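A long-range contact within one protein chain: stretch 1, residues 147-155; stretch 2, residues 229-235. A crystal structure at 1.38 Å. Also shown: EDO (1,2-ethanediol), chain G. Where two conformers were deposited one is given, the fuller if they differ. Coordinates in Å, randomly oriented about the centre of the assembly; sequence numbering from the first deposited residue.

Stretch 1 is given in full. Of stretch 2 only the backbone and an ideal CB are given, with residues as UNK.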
# COMPACT_ATOMS: atom_id res chain seq x y z
N ILE A 147 -9.41 1.49 -13.08
CA ILE A 147 -10.02 0.85 -11.92
C ILE A 147 -11.18 -0.05 -12.39
O ILE A 147 -11.97 0.34 -13.23
CB ILE A 147 -10.52 1.91 -10.91
CG1 ILE A 147 -9.34 2.80 -10.45
CG2 ILE A 147 -11.26 1.24 -9.76
CD1 ILE A 147 -8.25 2.05 -9.66
N VAL A 148 -11.21 -1.29 -11.91
CA VAL A 148 -12.26 -2.22 -12.35
C VAL A 148 -13.61 -1.79 -11.81
O VAL A 148 -13.73 -1.42 -10.64
CB VAL A 148 -11.95 -3.67 -11.90
CG1 VAL A 148 -13.04 -4.63 -12.37
CG2 VAL A 148 -10.55 -4.11 -12.43
N ALA A 149 -14.64 -1.86 -12.65
CA ALA A 149 -15.98 -1.48 -12.22
C ALA A 149 -16.59 -2.53 -11.28
O ALA A 149 -16.64 -3.72 -11.63
CB ALA A 149 -16.88 -1.30 -13.43
N HIS A 150 -17.06 -2.08 -10.11
CA HIS A 150 -17.80 -2.93 -9.21
C HIS A 150 -18.83 -2.07 -8.51
O HIS A 150 -18.71 -1.79 -7.32
CB HIS A 150 -16.91 -3.58 -8.15
CG HIS A 150 -15.97 -4.60 -8.72
ND1 HIS A 150 -16.40 -5.81 -9.22
CD2 HIS A 150 -14.63 -4.59 -8.86
CE1 HIS A 150 -15.36 -6.50 -9.66
NE2 HIS A 150 -14.27 -5.80 -9.42
N PRO A 151 -19.85 -1.63 -9.24
CA PRO A 151 -20.72 -0.60 -8.64
C PRO A 151 -21.44 -1.07 -7.38
O PRO A 151 -21.54 -0.29 -6.44
CB PRO A 151 -21.71 -0.26 -9.75
CG PRO A 151 -21.57 -1.38 -10.77
CD PRO A 151 -20.14 -1.87 -10.66
N GLU A 152 -21.89 -2.32 -7.33
CA GLU A 152 -22.63 -2.85 -6.18
C GLU A 152 -21.72 -2.89 -4.95
O GLU A 152 -22.10 -2.46 -3.86
CB GLU A 152 -23.17 -4.26 -6.48
CG GLU A 152 -24.08 -4.36 -7.73
CD GLU A 152 -23.34 -4.83 -8.99
OE1 GLU A 152 -22.17 -4.46 -9.19
OE2 GLU A 152 -23.95 -5.52 -9.84
N VAL A 153 -20.51 -3.43 -5.11
CA VAL A 153 -19.61 -3.62 -3.98
C VAL A 153 -19.12 -2.26 -3.47
O VAL A 153 -19.08 -2.02 -2.24
CB VAL A 153 -18.39 -4.51 -4.36
CG1 VAL A 153 -17.35 -4.51 -3.25
CG2 VAL A 153 -18.88 -5.93 -4.66
N TYR A 154 -18.75 -1.38 -4.40
CA TYR A 154 -18.21 -0.10 -3.97
C TYR A 154 -19.29 0.72 -3.24
O TYR A 154 -18.98 1.41 -2.25
CB TYR A 154 -17.64 0.65 -5.19
CG TYR A 154 -16.42 -0.01 -5.88
CD1 TYR A 154 -15.65 -1.01 -5.27
CD2 TYR A 154 -16.12 0.32 -7.17
CE1 TYR A 154 -14.56 -1.57 -5.95
CE2 TYR A 154 -15.07 -0.25 -7.83
CZ TYR A 154 -14.30 -1.18 -7.23
OH TYR A 154 -13.21 -1.75 -7.91
N ARG A 155 -20.55 0.60 -3.67
CA ARG A 155 -21.65 1.25 -2.96
C ARG A 155 -21.90 0.57 -1.61
O ARG A 155 -22.06 1.26 -0.57
CB ARG A 155 -22.91 1.22 -3.83
CG ARG A 155 -24.16 1.67 -3.10
CD ARG A 155 -25.39 1.08 -3.78
NE ARG A 155 -25.38 -0.38 -3.69
CZ ARG A 155 -25.96 -1.18 -4.57
NH1 ARG A 155 -26.58 -0.66 -5.62
NH2 ARG A 155 -25.91 -2.50 -4.41
N UNK A 229 -4.47 -10.77 -13.05
CA UNK A 229 -5.91 -10.96 -12.89
C UNK A 229 -6.47 -10.09 -11.76
O UNK A 229 -7.55 -10.36 -11.23
CB UNK A 229 -6.22 -12.43 -12.62
N UNK A 230 -5.78 -9.00 -11.45
CA UNK A 230 -6.26 -8.06 -10.43
C UNK A 230 -7.69 -7.61 -10.76
O UNK A 230 -7.98 -7.08 -11.83
CB UNK A 230 -5.33 -6.85 -10.33
N UNK A 231 -8.60 -7.87 -9.83
CA UNK A 231 -10.03 -7.59 -10.01
C UNK A 231 -10.43 -6.22 -9.49
O UNK A 231 -11.61 -5.89 -9.53
CB UNK A 231 -10.87 -8.66 -9.31
N UNK A 232 -9.45 -5.43 -9.02
CA UNK A 232 -9.77 -4.13 -8.45
C UNK A 232 -9.07 -3.02 -9.20
O UNK A 232 -9.69 -2.01 -9.53
CB UNK A 232 -9.39 -4.08 -6.97
N UNK A 233 -7.78 -3.20 -9.47
CA UNK A 233 -7.02 -2.22 -10.24
C UNK A 233 -6.74 -2.85 -11.60
O UNK A 233 -6.31 -4.01 -11.64
CB UNK A 233 -5.73 -1.81 -9.53
N UNK A 234 -7.03 -2.14 -12.69
CA UNK A 234 -6.74 -2.65 -14.04
C UNK A 234 -5.22 -2.63 -14.26
O UNK A 234 -4.62 -1.57 -14.37
CB UNK A 234 -7.45 -1.82 -15.11
N UNK A 235 -4.63 -3.82 -14.30
CA UNK A 235 -3.16 -3.95 -14.28
C UNK A 235 -2.49 -3.32 -15.50
O UNK A 235 -1.64 -2.43 -15.35
CB UNK A 235 -2.77 -5.43 -14.20
C1 EDO G . -7.79 -6.25 -15.57
O1 EDO G . -7.28 -5.09 -16.23
C2 EDO G . -6.68 -7.05 -14.91
O2 EDO G . -6.09 -6.32 -13.84

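Position 229 lies beyond the reach of stretch 1. No atom of that stretch comes within 5.5 Å of its ideal CB, so the contact sets no preference. The residue is Gln229, and its amide nitrogen is hydrogen-bonded elsewhere in the structure.

Position 230 also has nothing of stretch 1 near its ideal CB, and its CA-to-CB bond points sideways. The local backbone is more informative. The chain turns here, and the amides of 232 and 233 come round towards this side chain. A short acceptor such as Asp, Asn or Ser would suit. The residue is Asp230. Its OD1 accepts from the amide N of position 232 at 2.8 Å and from the amide N of position 233 at 2.9 Å. One carboxylate oxygen thus ties the turn together. Its backbone O takes a hydrogen bond from EDO O2 at 2.9 Å; this ethanediol probably comes from the crystallisation liquor.

Position 231 faces stretch 1 mainly through its backbone. Its carbonyl O lies at the edge of the His150 ring, near the ring plane, and accepts a hydrogen bond from His150 NE2 at 2.7 Å. The same O is 3.3 Å from Val148 CB. The CA-to-CB bond points sideways, and the ideal CB stands 4.4 Å from His150 NE2. Phi/psi of -92/4 suits most residues. Ala, Ser or a larger side chain directed away from the imidazole could be considered. The residue is Ala231. Its methyl makes no polar contact, and the carbonyl does the bonding.

Position 232 pairs with Val148: its O accepts from Val148 N at 2.9 Å, with an angle of 160°. CA-to-CB points away from stretch 1, yet the ideal CB is 4.6 Å from Tyr154 OH. A side chain with some length could therefore turn back towards the tyrosine and histidine rings. Leu, Met or Ile would be reasonable. The residue is Leu232, with chi1 m and chi2 t. Its CD2 reaches the edge of the Tyr154 ring, 3.5 Å from Tyr154 OH and 3.9 Å from Tyr154 CE1. Leu232 CD2 also lies 4.0 Å from His150 CD2. Tyr154 OH donates to Val148 O at 2.8 Å, so the leucine packs beside a hydroxyl already engaged.

Position 233 forms a single beta bridge with Ile147, CA to CA 4.6 Å. Phi/psi of -109/131 is extended, which favours beta-branched residues. CA-to-CB points away, but the ideal CB is 4.6 Å from Ile147 CD1. Val, Ile or Thr would fit. The residue is Val233, chi1 t. Its CG2 meets Ile147 CD1 at 4.1 Å, an apolar contact.

Position 234 points sideways, with its ideal CB 4.7 Å from Val148 CG2. A long side chain with an aliphatic stem, such as Lys, Arg, Gln or Met, could run along stretch 1. The residue is Lys234, extended beyond chi1. Its CG lies 3.8 Å from Val148 CG2 and its CE 3.4 Å from Ile147 O.

Position 235 is out of reach. It is Ala235, whose amide N donates to EDO O2 at 2.9 Å.

Stretch 2 (229-235) QDALVKA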
# COMPACT_ATOMS: atom_id res chain seq x y z
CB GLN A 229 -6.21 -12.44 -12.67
CG GLN A 229 -5.64 -13.28 -13.83
CD GLN A 229 -6.06 -14.72 -13.74
OE1 GLN A 229 -7.26 -15.02 -13.67
NE2 GLN A 229 -5.09 -15.62 -13.76
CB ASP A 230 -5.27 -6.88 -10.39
CG ASP A 230 -5.54 -5.89 -9.27
OD1 ASP A 230 -6.70 -5.78 -8.82
OD2 ASP A 230 -4.58 -5.21 -8.82
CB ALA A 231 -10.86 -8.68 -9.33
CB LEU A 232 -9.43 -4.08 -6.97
CG LEU A 232 -10.38 -4.91 -6.10
CD1 LEU A 232 -9.80 -5.09 -4.72
CD2 LEU A 232 -11.79 -4.27 -6.01
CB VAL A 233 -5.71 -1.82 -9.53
CG1 VAL A 233 -4.84 -0.95 -10.44
CG2 VAL A 233 -6.01 -1.08 -8.21
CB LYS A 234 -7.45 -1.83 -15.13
CG LYS A 234 -8.99 -1.89 -15.08
CD LYS A 234 -9.59 -0.94 -16.09
CE LYS A 234 -11.10 -1.07 -16.15
NZ LYS A 234 -11.66 -0.05 -17.06
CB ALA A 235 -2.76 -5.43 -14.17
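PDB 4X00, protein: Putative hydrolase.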